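Side-chain contacts in 2-ON-2 hemoglobin (Agrobacterium tumefaciens, PDB 2XYK), which binds heme and, as a group II member of the truncated hemoglobin family, probably binds and carries oxygen: residues R23-L28 / D91-C96; L28-P33 / R37-H42; R99-T104 / K109-I114. One frame throughout, in Å; residues are numbered along the deposited sequence.

Overall arrangement
The three contacts lie in one all-helical 2-on-2 globin chain; interactions 1 and 2 both border the heme, and interaction 3 lies away from it. Interaction 1 is wholly buried and joins helices 14-31 and 87-104 through aromatic, cysteine and leucine side chains. Interaction 2, centred about 8 Å from the centre of interaction 1, takes the end of the same helix 14-31 to helix 36-41; sulfur and imidazole meet inside, and an aspartate-arginine pair closes the outside. Glu92 joins the two, through a salt bridge with Arg37 and probably a hydrogen bond with the backbone N of Cys38. Interaction 3 shares helix 87-104 with interaction 1, pairing one buried methionine-isoleucine contact with a looser charge pair; Arg24 and Glu103 connect it to interaction 1.

Interaction 1 (R23-L28 / D91-C96); sequences RRFYEL and DEWLLC. With HEM (protoporphyrin IX containing Fe), chain C.
Phe25 and Cys96 mark the closest backbone approach, 5.6 Å from CA to CA, between segments 23-28 and 91-96, whose axes come within 9.6 Å and run at 131° to each other. This is the packing of the globin B helix (14-31) against the G helix (87-104) in the 2-on-2 fold, on the distal side of the heme. Phe25, with CG anti to the backbone N (chi1 176°), reaches across the interface and drives its ring edge toward one face of the Trp93 indole. The result is a T-shaped pair with ring planes 65° apart; the leading atom, Phe25 CZ, sits 3.4 Å from Trp93 NE1. The edge of the same phenyl ring also meets the backbone of helix 87-104, with Phe25 CE1 3.4 Å from Trp93 O and CD1 near Cys96 C, while Cys96 CB packs beside both ring carbons. Leu28, one turn on, adds its CB and CD1 to the cover over Cys96. The opposite face of the indole lies on the porphyrin, with Trp93 NE1 3.2 Å from HEM C4B. Trp93 is thus held flat between phenyl edge and heme, which should limit rotation of the indole and keep its N-H directed at the iron site. Phe53 of helix 47-60 packs on Phe25 as well. The indole nitrogen donates to the water on the iron: Trp93 NE1 is 2.8 Å from the water oxygen, which binds HEM FE at 1.9 Å.

Interaction 2 (L28-P33 / R37-H42); sequences LMDTLP and RCRAIH. With HEM (protoporphyrin IX containing Fe), chain C.
Met29 meets His42 and Cys38 in the inner, largely apolar half of this contact. The thioether crosses the imidazole at about a right angle: Met29 SD lies over one ring face in a sulfur-aromatic contact, 3.5 Å from His42 ND1, and the terminal methyl Met29 CE adds a CH-pi contact to the same face. A bend at the last torsion (chi3 -63°) turns the methyl over the ring toward His42 CE1. The thiol fits against the methionine too, with Met29 SD 3.8 Å from Cys38 SG. On its other face the imidazole is covered by the heme, His42 CE1 approaching HEM CHB to 3.4 Å.

Hydrogen bonding fixes the rotation of that ring: His42 ND1 donates to Cys38 O at 3.1 Å, nearly straight at 168°, the carbonyl being met from above its plane.

The ionic part lies outside. Asp30 and Arg39 run side by side, and Arg39 NE gives Asp30 OD1 a straight bond of 2.7 Å within the guanidinium plane, although the carboxylate is met from above its own plane. A weak second bond comes from Arg39 NH2, and a water links that same nitrogen to Asp30 OD2. Arg39 is further anchored to Pro43 O and Ala44 O, while Arg37 turns to Glu92 of helix 87-104.

The whole forms the B-C corner of the globin fold, whose inner side walls the distal heme pocket, where the iron-bound water sits.

Interaction 3 (R99-T104 / K109-I114); sequences RAMDET and KLREII
Asp102 and Arg111 cross at about a right angle, carboxylate and guanidinium planes 88° apart, and Asp102 OD1 approaches the guanidinium obliquely. The pair bridges the antiparallel G and H helices of the 2-on-2 globin fold, 87-104 and 108-125, near the turn that joins them; the axes of the two segments approach to 10.4 Å at 155°. At 3.3 Å, Asp102 OD1 to Arg111 NE is a long salt bridge, and the arginine has a firmer partner in Ile105 O of the turn, reached through NH1. Its aliphatic part does the packing: Arg111 CD rests 3.6 Å from Met101 O, and CG lies against the methionine methyl. On the side of helix 87-104 that meets helix 14-31, the guanidinium of Arg99 takes Glu103 at its edge, in plane, with a straight 2.8 Å bond from Arg99 NE to Glu103 OE2; Glu103 is also paired with Arg24. Deeper in, Met101 bends at chi3 (89°), which swings its methyl toward the branch point of Ile114. Leu21 and Leu8 border this buried spot. Met101 CE lies among CB, CG2 and CD1 of Ile114, tightest at 3.5 Å from Met101 CE to Ile114 CB.

Interaction 1 (R23-L28 / D91-C96)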
loop_
_atom_site.group_PDB
_atom_site.type_symbol
_atom_site.label_atom_id
_atom_site.label_comp_id
_atom_site.label_asym_id
_atom_site.label_seq_id
_atom_site.Cartn_x
_atom_site.Cartn_y
_atom_site.Cartn_z
ATOM N N ARG A 23 -4.889 -6.538 -3.812
ATOM C CA ARG A 23 -4.741 -7.804 -4.536
ATOM C C ARG A 23 -3.793 -7.667 -5.696
ATOM O O ARG A 23 -2.922 -8.520 -5.868
ATOM C CB ARG A 23 -6.082 -8.361 -5.039
ATOM C CG ARG A 23 -6.011 -9.735 -5.795
ATOM C CD ARG A 23 -5.686 -10.919 -4.858
ATOM N NE ARG A 23 -6.518 -10.904 -3.656
ATOM C CZ ARG A 23 -7.624 -11.624 -3.465
ATOM N NH1 ARG A 23 -8.073 -12.472 -4.391
ATOM N NH2 ARG A 23 -8.287 -11.500 -2.325
ATOM N N ARG A 24 -3.988 -6.626 -6.516
ATOM C CA ARG A 24 -3.145 -6.417 -7.685
ATOM C C ARG A 24 -1.693 -6.091 -7.296
ATOM O O ARG A 24 -0.772 -6.465 -8.013
ATOM C CB ARG A 24 -3.720 -5.300 -8.581
ATOM C CG ARG A 24 -2.959 -5.086 -9.913
ATOM C CD ARG A 24 -2.957 -6.400 -10.764
ATOM N NE ARG A 24 -2.310 -6.232 -12.072
ATOM C CZ ARG A 24 -1.732 -7.206 -12.780
ATOM N NH1 ARG A 24 -1.672 -8.444 -12.307
ATOM N NH2 ARG A 24 -1.192 -6.927 -13.964
ATOM N N PHE A 25 -1.505 -5.357 -6.192
ATOM C CA PHE A 25 -0.162 -5.017 -5.670
ATOM C C PHE A 25 0.701 -6.246 -5.357
ATOM O O PHE A 25 1.833 -6.332 -5.810
ATOM C CB PHE A 25 -0.297 -4.152 -4.411
ATOM C CG PHE A 25 1.015 -3.821 -3.739
ATOM C CD1 PHE A 25 1.958 -3.010 -4.373
ATOM C CD2 PHE A 25 1.286 -4.285 -2.445
ATOM C CE1 PHE A 25 3.181 -2.686 -3.741
ATOM C CE2 PHE A 25 2.504 -3.970 -1.813
ATOM C CZ PHE A 25 3.444 -3.165 -2.468
ATOM N N TYR A 26 0.162 -7.182 -4.569
ATOM C CA TYR A 26 0.894 -8.399 -4.184
ATOM C C TYR A 26 1.047 -9.354 -5.379
ATOM O O TYR A 26 2.063 -10.020 -5.500
ATOM C CB TYR A 26 0.267 -9.079 -2.946
ATOM C CG TYR A 26 0.528 -8.248 -1.703
ATOM C CD1 TYR A 26 1.781 -8.209 -1.136
ATOM C CD2 TYR A 26 -0.462 -7.433 -1.162
ATOM C CE1 TYR A 26 2.049 -7.406 -0.043
ATOM C CE2 TYR A 26 -0.214 -6.648 -0.054
ATOM C CZ TYR A 26 1.043 -6.628 0.491
ATOM O OH TYR A 26 1.297 -5.841 1.578
ATOM N N GLU A 27 0.053 -9.378 -6.270
ATOM C CA GLU A 27 0.155 -10.125 -7.540
ATOM C C GLU A 27 1.333 -9.646 -8.394
ATOM O O GLU A 27 2.190 -10.448 -8.799
ATOM C CB GLU A 27 -1.146 -9.971 -8.322
ATOM C CG GLU A 27 -1.297 -10.875 -9.525
ATOM C CD GLU A 27 -2.569 -10.540 -10.337
ATOM O OE1 GLU A 27 -3.186 -9.474 -10.091
ATOM O OE2 GLU A 27 -2.948 -11.351 -11.226
ATOM N N LEU A 28 1.386 -8.338 -8.665
ATOM C CA LEU A 28 2.542 -7.778 -9.384
ATOM C C LEU A 28 3.861 -8.076 -8.644
ATOM O O LEU A 28 4.866 -8.372 -9.267
ATOM C CB LEU A 28 2.372 -6.271 -9.639
ATOM C CG LEU A 28 1.271 -5.869 -10.645
ATOM C CD1 LEU A 28 1.064 -4.368 -10.629
ATOM C CD2 LEU A 28 1.550 -6.382 -12.092
ATOM N N ASP A 91 12.316 0.892 -4.402
ATOM C CA ASP A 91 11.815 1.295 -5.728
ATOM C C ASP A 91 10.923 0.224 -6.367
ATOM O O ASP A 91 10.041 0.540 -7.177
ATOM C CB ASP A 91 12.963 1.617 -6.683
ATOM C CG ASP A 91 13.763 2.826 -6.247
ATOM O OD1 ASP A 91 13.252 3.660 -5.449
ATOM O OD2 ASP A 91 14.916 2.929 -6.697
ATOM N N GLU A 92 11.167 -1.040 -6.018
ATOM C CA GLU A 92 10.370 -2.168 -6.523
ATOM C C GLU A 92 8.996 -2.269 -5.868
ATOM O O GLU A 92 8.032 -2.695 -6.519
ATOM C CB GLU A 92 11.138 -3.484 -6.380
ATOM C CG GLU A 92 12.344 -3.568 -7.330
ATOM C CD GLU A 92 13.162 -4.851 -7.134
ATOM O OE1 GLU A 92 12.700 -5.770 -6.435
ATOM O OE2 GLU A 92 14.252 -4.932 -7.698
ATOM N N TRP A 93 8.906 -1.869 -4.594
ATOM C CA TRP A 93 7.629 -1.687 -3.885
ATOM C C TRP A 93 6.843 -0.556 -4.594
ATOM O O TRP A 93 5.677 -0.683 -4.949
ATOM C CB TRP A 93 7.934 -1.307 -2.398
ATOM C CG TRP A 93 6.731 -1.307 -1.456
ATOM C CD1 TRP A 93 6.387 -2.286 -0.541
ATOM C CD2 TRP A 93 5.707 -0.294 -1.358
ATOM N NE1 TRP A 93 5.223 -1.921 0.128
ATOM C CE2 TRP A 93 4.801 -0.703 -0.348
ATOM C CE3 TRP A 93 5.480 0.930 -2.019
ATOM C CZ2 TRP A 93 3.684 0.061 0.004
ATOM C CZ3 TRP A 93 4.356 1.688 -1.675
ATOM C CH2 TRP A 93 3.485 1.258 -0.665
ATOM N N LEU A 94 7.513 0.556 -4.830
ATOM C CA LEU A 94 6.900 1.708 -5.507
ATOM C C LEU A 94 6.484 1.377 -6.942
ATOM O O LEU A 94 5.443 1.833 -7.419
ATOM C CB LEU A 94 7.858 2.909 -5.473
ATOM C CG LEU A 94 8.021 3.575 -4.096
ATOM C CD1 LEU A 94 9.267 4.475 -4.111
ATOM C CD2 LEU A 94 6.708 4.387 -3.733
ATOM N N LEU A 95 7.297 0.573 -7.629
ATOM C CA LEU A 95 6.917 0.084 -8.957
ATOM C C LEU A 95 5.555 -0.604 -8.936
ATOM O O LEU A 95 4.680 -0.279 -9.757
ATOM C CB LEU A 95 7.983 -0.870 -9.515
ATOM C CG LEU A 95 7.630 -1.658 -10.781
ATOM C CD1 LEU A 95 7.676 -0.727 -12.013
ATOM C CD2 LEU A 95 8.568 -2.801 -10.947
ATOM N N CYS A 96 5.383 -1.557 -8.022
ATOM C CA CYS A 96 4.157 -2.376 -7.948
ATOM C C CYS A 96 2.964 -1.554 -7.452
ATOM O O CYS A 96 1.852 -1.684 -7.967
ATOM C CB CYS A 96 4.371 -3.642 -7.082
ATOM S SG CYS A 96 5.775 -4.732 -7.618
HETATM C CHA HEM C . 4.507 -4.703 6.179
HETATM C CHB HEM C . 8.026 -4.041 2.799
HETATM C CHC HEM C . 6.528 0.587 2.343
HETATM C CHD HEM C . 2.472 -0.498 4.742
HETATM C C1A HEM C . 5.620 -4.896 5.367
HETATM C C2A HEM C . 6.498 -6.052 5.378
HETATM C C3A HEM C . 7.462 -5.875 4.467
HETATM C C4A HEM C . 7.236 -4.596 3.814
HETATM C CMA HEM C . 8.650 -6.823 4.101
HETATM C CAA HEM C . 6.290 -7.261 6.326
HETATM C CBA HEM C . 5.152 -8.124 5.729
HETATM C CGA HEM C . 4.365 -8.953 6.744
HETATM O O1A HEM C . 4.471 -8.781 7.995
HETATM O O2A HEM C . 3.579 -9.820 6.292
HETATM C C1B HEM C . 7.969 -2.716 2.391
HETATM C C2B HEM C . 8.865 -2.009 1.481
HETATM C C3B HEM C . 8.427 -0.733 1.373
HETATM C C4B HEM C . 7.247 -0.592 2.203
HETATM C CMB HEM C . 10.085 -2.596 0.750
HETATM C CAB HEM C . 9.017 0.439 0.543
HETATM C CBB HEM C . 10.136 1.052 0.938
HETATM C C1C HEM C . 5.288 0.698 2.907
HETATM C C2C HEM C . 4.438 1.857 2.848
HETATM C C3C HEM C . 3.300 1.573 3.498
HETATM C C4C HEM C . 3.413 0.210 3.999
HETATM C CMC HEM C . 4.866 3.159 2.127
HETATM C CAC HEM C . 2.085 2.523 3.703
HETATM C CBC HEM C . 1.486 3.107 2.641
HETATM C C1D HEM C . 2.645 -1.680 5.438
HETATM C C2D HEM C . 1.755 -2.228 6.453
HETATM C C3D HEM C . 2.395 -3.532 6.898
HETATM C C4D HEM C . 3.604 -3.656 6.122
HETATM C CMD HEM C . 0.429 -1.609 6.959
HETATM C CAD HEM C . 1.867 -4.521 7.968
HETATM C CBD HEM C . 2.504 -4.019 9.269
HETATM C CGD HEM C . 2.259 -4.977 10.415
HETATM O O1D HEM C . 2.986 -5.999 10.541
HETATM O O2D HEM C . 1.320 -4.701 11.186
HETATM N NA HEM C . 6.095 -4.028 4.401
HETATM N NB HEM C . 6.990 -1.818 2.790
HETATM N NC HEM C . 4.648 -0.285 3.620
HETATM N ND HEM C . 3.704 -2.555 5.275
HETATM FE FE HEM C . 5.350 -2.150 4.053
HETATM O O HOH W 1 4.268 -2.824 2.598
#

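Interaction 2 (L28-P33 / R37-H42)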
loop_
_atom_site.group_PDB
_atom_site.type_symbol
_atom_site.label_atom_id
_atom_site.label_comp_id
_atom_site.label_asym_id
_atom_site.label_seq_id
_atom_site.Cartn_x
_atom_site.Cartn_y
_atom_site.Cartn_z
ATOM N N LEU A 28 1.386 -8.338 -8.665
ATOM C CA LEU A 28 2.542 -7.778 -9.384
ATOM C C LEU A 28 3.861 -8.076 -8.644
ATOM O O LEU A 28 4.866 -8.372 -9.267
ATOM C CB LEU A 28 2.372 -6.271 -9.639
ATOM C CG LEU A 28 1.271 -5.869 -10.645
ATOM C CD1 LEU A 28 1.064 -4.368 -10.629
ATOM C CD2 LEU A 28 1.550 -6.382 -12.092
ATOM N N MET A 29 3.836 -8.024 -7.312
ATOM C CA MET A 29 5.046 -8.241 -6.516
ATOM C C MET A 29 5.522 -9.689 -6.646
ATOM O O MET A 29 6.711 -9.957 -6.666
ATOM C CB MET A 29 4.811 -7.878 -5.046
ATOM C CG MET A 29 6.112 -7.797 -4.251
ATOM S SD MET A 29 5.887 -7.893 -2.481
ATOM C CE MET A 29 4.911 -6.416 -2.208
ATOM N N ASP A 30 4.558 -10.599 -6.777
ATOM C CA ASP A 30 4.806 -12.023 -6.893
ATOM C C ASP A 30 5.149 -12.493 -8.319
ATOM O O ASP A 30 5.713 -13.580 -8.488
ATOM C CB ASP A 30 3.599 -12.796 -6.341
ATOM C CG ASP A 30 3.979 -14.188 -5.845
ATOM O OD1 ASP A 30 5.136 -14.385 -5.392
ATOM O OD2 ASP A 30 3.124 -15.091 -5.921
ATOM N N THR A 31 4.796 -11.693 -9.333
ATOM C CA THR A 31 4.865 -12.153 -10.727
ATOM C C THR A 31 5.832 -11.374 -11.607
ATOM O O THR A 31 6.312 -11.923 -12.594
ATOM C CB THR A 31 3.469 -12.232 -11.451
ATOM O OG1 THR A 31 2.923 -10.926 -11.589
ATOM C CG2 THR A 31 2.485 -13.135 -10.703
ATOM N N LEU A 32 6.123 -10.117 -11.245
ATOM C CA LEU A 32 7.097 -9.318 -11.995
ATOM C C LEU A 32 8.520 -9.670 -11.585
ATOM O O LEU A 32 8.856 -9.606 -10.391
ATOM C CB LEU A 32 6.891 -7.813 -11.786
ATOM C CG LEU A 32 5.621 -7.095 -12.263
ATOM C CD1 LEU A 32 5.748 -5.622 -11.945
ATOM C CD2 LEU A 32 5.345 -7.291 -13.771
ATOM N N PRO A 33 9.362 -10.057 -12.571
ATOM C CA PRO A 33 10.789 -10.294 -12.286
ATOM C C PRO A 33 11.526 -9.034 -11.766
ATOM O O PRO A 33 12.472 -9.150 -10.975
ATOM C CB PRO A 33 11.363 -10.738 -13.644
ATOM C CG PRO A 33 10.161 -11.143 -14.478
ATOM C CD PRO A 33 9.007 -10.330 -13.982
ATOM N N ARG A 37 13.559 -8.356 -5.718
ATOM C CA ARG A 37 14.131 -7.908 -4.429
ATOM C C ARG A 37 13.069 -7.627 -3.376
ATOM O O ARG A 37 13.196 -8.100 -2.241
ATOM C CB ARG A 37 15.064 -6.690 -4.602
ATOM C CG ARG A 37 16.523 -7.066 -4.921
ATOM C CD ARG A 37 16.617 -7.844 -6.205
ATOM N NE ARG A 37 15.812 -7.230 -7.276
ATOM C CZ ARG A 37 15.773 -7.662 -8.534
ATOM N NH1 ARG A 37 16.471 -8.732 -8.893
ATOM N NH2 ARG A 37 15.030 -7.035 -9.437
ATOM N N CYS A 38 12.039 -6.850 -3.740
ATOM C CA CYS A 38 10.941 -6.542 -2.811
ATOM C C CYS A 38 10.204 -7.841 -2.433
ATOM O O CYS A 38 9.841 -8.048 -1.275
ATOM C CB CYS A 38 9.962 -5.526 -3.420
ATOM S SG CYS A 38 8.542 -5.117 -2.385
ATOM N N ARG A 39 10.021 -8.724 -3.413
ATOM C CA ARG A 39 9.388 -10.016 -3.141
ATOM C C ARG A 39 10.210 -10.887 -2.151
ATOM O O ARG A 39 9.648 -11.560 -1.295
ATOM C CB ARG A 39 9.144 -10.766 -4.467
ATOM C CG ARG A 39 8.399 -12.093 -4.302
ATOM C CD ARG A 39 7.064 -11.875 -3.574
ATOM N NE ARG A 39 6.322 -13.111 -3.322
ATOM C CZ ARG A 39 6.284 -13.765 -2.164
ATOM N NH1 ARG A 39 6.954 -13.322 -1.110
ATOM N NH2 ARG A 39 5.540 -14.857 -2.050
ATOM N N ALA A 40 11.528 -10.850 -2.278
ATOM C CA ALA A 40 12.430 -11.683 -1.481
ATOM C C ALA A 40 12.318 -11.476 0.022
ATOM O O ALA A 40 12.528 -12.412 0.780
ATOM C CB ALA A 40 13.914 -11.508 -1.955
ATOM N N ILE A 41 11.947 -10.269 0.449
ATOM C CA ILE A 41 11.913 -9.928 1.871
ATOM C C ILE A 41 10.528 -10.107 2.481
ATOM O O ILE A 41 10.369 -10.012 3.677
ATOM C CB ILE A 41 12.457 -8.474 2.151
ATOM C CG1 ILE A 41 11.604 -7.394 1.450
ATOM C CG2 ILE A 41 13.947 -8.357 1.722
ATOM C CD1 ILE A 41 11.651 -6.020 2.100
ATOM N N HIS A 42 9.535 -10.357 1.646
ATOM C CA HIS A 42 8.181 -10.597 2.112
ATOM C C HIS A 42 8.065 -12.084 2.462
ATOM O O HIS A 42 8.868 -12.907 1.969
ATOM C CB HIS A 42 7.134 -10.181 1.040
ATOM C CG HIS A 42 6.701 -8.751 1.142
ATOM N ND1 HIS A 42 7.436 -7.706 0.613
ATOM C CD2 HIS A 42 5.625 -8.187 1.743
ATOM C CE1 HIS A 42 6.821 -6.565 0.867
ATOM N NE2 HIS A 42 5.713 -6.827 1.541
HETATM C CHA HEM C . 4.507 -4.703 6.179
HETATM C CHB HEM C . 8.026 -4.041 2.799
HETATM C CHC HEM C . 6.528 0.587 2.343
HETATM C CHD HEM C . 2.472 -0.498 4.742
HETATM C C1A HEM C . 5.620 -4.896 5.367
HETATM C C2A HEM C . 6.498 -6.052 5.378
HETATM C C3A HEM C . 7.462 -5.875 4.467
HETATM C C4A HEM C . 7.236 -4.596 3.814
HETATM C CMA HEM C . 8.650 -6.823 4.101
HETATM C CAA HEM C . 6.290 -7.261 6.326
HETATM C CBA HEM C . 5.152 -8.124 5.729
HETATM C CGA HEM C . 4.365 -8.953 6.744
HETATM O O1A HEM C . 4.471 -8.781 7.995
HETATM O O2A HEM C . 3.579 -9.820 6.292
HETATM C C1B HEM C . 7.969 -2.716 2.391
HETATM C C2B HEM C . 8.865 -2.009 1.481
HETATM C C3B HEM C . 8.427 -0.733 1.373
HETATM C C4B HEM C . 7.247 -0.592 2.203
HETATM C CMB HEM C . 10.085 -2.596 0.750
HETATM C CAB HEM C . 9.017 0.439 0.543
HETATM C CBB HEM C . 10.136 1.052 0.938
HETATM C C1C HEM C . 5.288 0.698 2.907
HETATM C C2C HEM C . 4.438 1.857 2.848
HETATM C C3C HEM C . 3.300 1.573 3.498
HETATM C C4C HEM C . 3.413 0.210 3.999
HETATM C CMC HEM C . 4.866 3.159 2.127
HETATM C CAC HEM C . 2.085 2.523 3.703
HETATM C CBC HEM C . 1.486 3.107 2.641
HETATM C C1D HEM C . 2.645 -1.680 5.438
HETATM C C2D HEM C . 1.755 -2.228 6.453
HETATM C C3D HEM C . 2.395 -3.532 6.898
HETATM C C4D HEM C . 3.604 -3.656 6.122
HETATM C CMD HEM C . 0.429 -1.609 6.959
HETATM C CAD HEM C . 1.867 -4.521 7.968
HETATM C CBD HEM C . 2.504 -4.019 9.269
HETATM C CGD HEM C . 2.259 -4.977 10.415
HETATM O O1D HEM C . 2.986 -5.999 10.541
HETATM O O2D HEM C . 1.320 -4.701 11.186
HETATM N NA HEM C . 6.095 -4.028 4.401
HETATM N NB HEM C . 6.990 -1.818 2.790
HETATM N NC HEM C . 4.648 -0.285 3.620
HETATM N ND HEM C . 3.704 -2.555 5.275
HETATM FE FE HEM C . 5.350 -2.150 4.053
HETATM O O HOH W 2 3.327 -16.152 -3.072
HETATM O O HOH W 1 4.268 -2.824 2.598
#

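Interaction 3 (R99-T104 / K109-I114)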
loop_
_atom_site.group_PDB
_atom_site.type_symbol
_atom_site.label_atom_id
_atom_site.label_comp_id
_atom_site.label_asym_id
_atom_site.label_seq_id
_atom_site.Cartn_x
_atom_site.Cartn_y
_atom_site.Cartn_z
ATOM N N ARG A 99 1.742 0.796 -10.389
ATOM C CA ARG A 99 1.020 0.029 -11.399
ATOM C C ARG A 99 -0.309 -0.516 -10.892
ATOM O O ARG A 99 -1.282 -0.559 -11.651
ATOM C CB ARG A 99 1.868 -1.138 -11.934
ATOM C CG ARG A 99 1.261 -1.788 -13.159
ATOM C CD ARG A 99 2.269 -2.527 -14.035
ATOM N NE ARG A 99 1.555 -3.527 -14.831
ATOM C CZ ARG A 99 2.127 -4.499 -15.548
ATOM N NH1 ARG A 99 3.455 -4.639 -15.593
ATOM N NH2 ARG A 99 1.358 -5.353 -16.221
ATOM N N ALA A 100 -0.334 -0.965 -9.635
ATOM C CA ALA A 100 -1.573 -1.433 -9.036
ATOM C C ALA A 100 -2.610 -0.315 -8.961
ATOM O O ALA A 100 -3.786 -0.555 -9.257
ATOM C CB ALA A 100 -1.328 -2.085 -7.658
ATOM N N MET A 101 -2.175 0.891 -8.586
ATOM C CA MET A 101 -3.047 2.094 -8.551
ATOM C C MET A 101 -3.566 2.454 -9.930
ATOM O O MET A 101 -4.761 2.697 -10.107
ATOM C CB MET A 101 -2.291 3.342 -8.078
ATOM C CG MET A 101 -2.019 3.468 -6.630
ATOM S SD MET A 101 -1.626 5.212 -6.318
ATOM C CE MET A 101 -3.268 5.763 -6.014
ATOM N N ASP A 102 -2.644 2.530 -10.889
ATOM C CA ASP A 102 -2.978 2.932 -12.282
ATOM C C ASP A 102 -4.033 1.987 -12.828
ATOM O O ASP A 102 -4.921 2.413 -13.561
ATOM C CB ASP A 102 -1.729 2.926 -13.209
ATOM C CG ASP A 102 -0.756 4.101 -12.933
ATOM O OD1 ASP A 102 -1.150 5.093 -12.276
ATOM O OD2 ASP A 102 0.426 4.031 -13.377
ATOM N N GLU A 103 -3.946 0.699 -12.461
ATOM C CA GLU A 103 -4.874 -0.297 -12.987
ATOM C C GLU A 103 -6.225 -0.380 -12.267
ATOM O O GLU A 103 -7.167 -0.946 -12.812
ATOM C CB GLU A 103 -4.205 -1.684 -13.049
ATOM C CG GLU A 103 -3.295 -1.880 -14.268
ATOM C CD GLU A 103 -2.337 -3.072 -14.096
ATOM O OE1 GLU A 103 -2.682 -4.016 -13.333
ATOM O OE2 GLU A 103 -1.248 -3.050 -14.723
ATOM N N THR A 104 -6.328 0.164 -11.049
ATOM C CA THR A 104 -7.534 -0.069 -10.213
ATOM C C THR A 104 -8.248 1.232 -9.811
ATOM O O THR A 104 -9.373 1.188 -9.306
ATOM C CB THR A 104 -7.236 -0.911 -8.910
ATOM O OG1 THR A 104 -6.303 -0.211 -8.076
ATOM C CG2 THR A 104 -6.691 -2.292 -9.237
ATOM N N LYS A 109 -6.739 12.432 -10.759
ATOM C CA LYS A 109 -6.538 13.373 -9.644
ATOM C C LYS A 109 -6.486 12.667 -8.282
ATOM O O LYS A 109 -5.709 13.048 -7.418
ATOM C CB LYS A 109 -7.589 14.495 -9.614
ATOM C CG LYS A 109 -7.300 15.562 -8.541
ATOM C CD LYS A 109 -6.325 16.650 -9.059
ATOM C CE LYS A 109 -5.883 17.558 -7.900
ATOM N NZ LYS A 109 -4.856 18.558 -8.320
ATOM N N LEU A 110 -7.306 11.639 -8.109
ATOM C CA LEU A 110 -7.283 10.817 -6.901
ATOM C C LEU A 110 -5.986 10.009 -6.806
ATOM O O LEU A 110 -5.433 9.880 -5.726
ATOM C CB LEU A 110 -8.522 9.920 -6.847
ATOM C CG LEU A 110 -9.879 10.666 -6.850
ATOM C CD1 LEU A 110 -11.038 9.658 -6.723
ATOM C CD2 LEU A 110 -9.982 11.746 -5.741
ATOM N N ARG A 111 -5.478 9.499 -7.930
ATOM C CA ARG A 111 -4.169 8.818 -7.919
ATOM C C ARG A 111 -3.027 9.753 -7.511
ATOM O O ARG A 111 -2.155 9.361 -6.742
ATOM C CB ARG A 111 -3.852 8.161 -9.262
ATOM C CG ARG A 111 -4.743 6.941 -9.590
ATOM C CD ARG A 111 -4.187 6.148 -10.749
ATOM N NE ARG A 111 -3.803 6.985 -11.907
ATOM C CZ ARG A 111 -4.630 7.300 -12.909
ATOM N NH1 ARG A 111 -5.892 6.894 -12.881
ATOM N NH2 ARG A 111 -4.215 8.047 -13.923
ATOM N N GLU A 112 -3.033 10.984 -8.025
ATOM C CA GLU A 112 -2.035 11.983 -7.637
ATOM C C GLU A 112 -2.116 12.376 -6.159
ATOM O O GLU A 112 -1.073 12.488 -5.470
ATOM C CB GLU A 112 -2.126 13.239 -8.523
ATOM C CG GLU A 112 -1.251 14.386 -8.018
ATOM O OE1 GLU A 112 -2.698 16.075 -9.036
ATOM O OE2 GLU A 112 -1.235 17.141 -8.095
ATOM N N ILE A 113 -3.343 12.572 -5.659
ATOM C CA ILE A 113 -3.528 12.820 -4.226
ATOM C C ILE A 113 -2.953 11.676 -3.345
ATOM O O ILE A 113 -2.316 11.932 -2.345
ATOM C CB ILE A 113 -5.004 13.123 -3.865
ATOM C CG1 ILE A 113 -5.364 14.561 -4.291
ATOM C CG2 ILE A 113 -5.224 12.981 -2.358
ATOM C CD1 ILE A 113 -6.835 14.758 -4.707
ATOM N N ILE A 114 -3.138 10.422 -3.752
ATOM C CA ILE A 114 -2.695 9.296 -2.920
ATOM C C ILE A 114 -1.194 9.081 -3.008
ATOM O O ILE A 114 -0.556 8.773 -2.009
ATOM C CB ILE A 114 -3.409 7.974 -3.306
ATOM C CG1 ILE A 114 -4.887 8.024 -2.950
ATOM C CG2 ILE A 114 -2.767 6.766 -2.591
ATOM C CD1 ILE A 114 -5.696 6.907 -3.656
#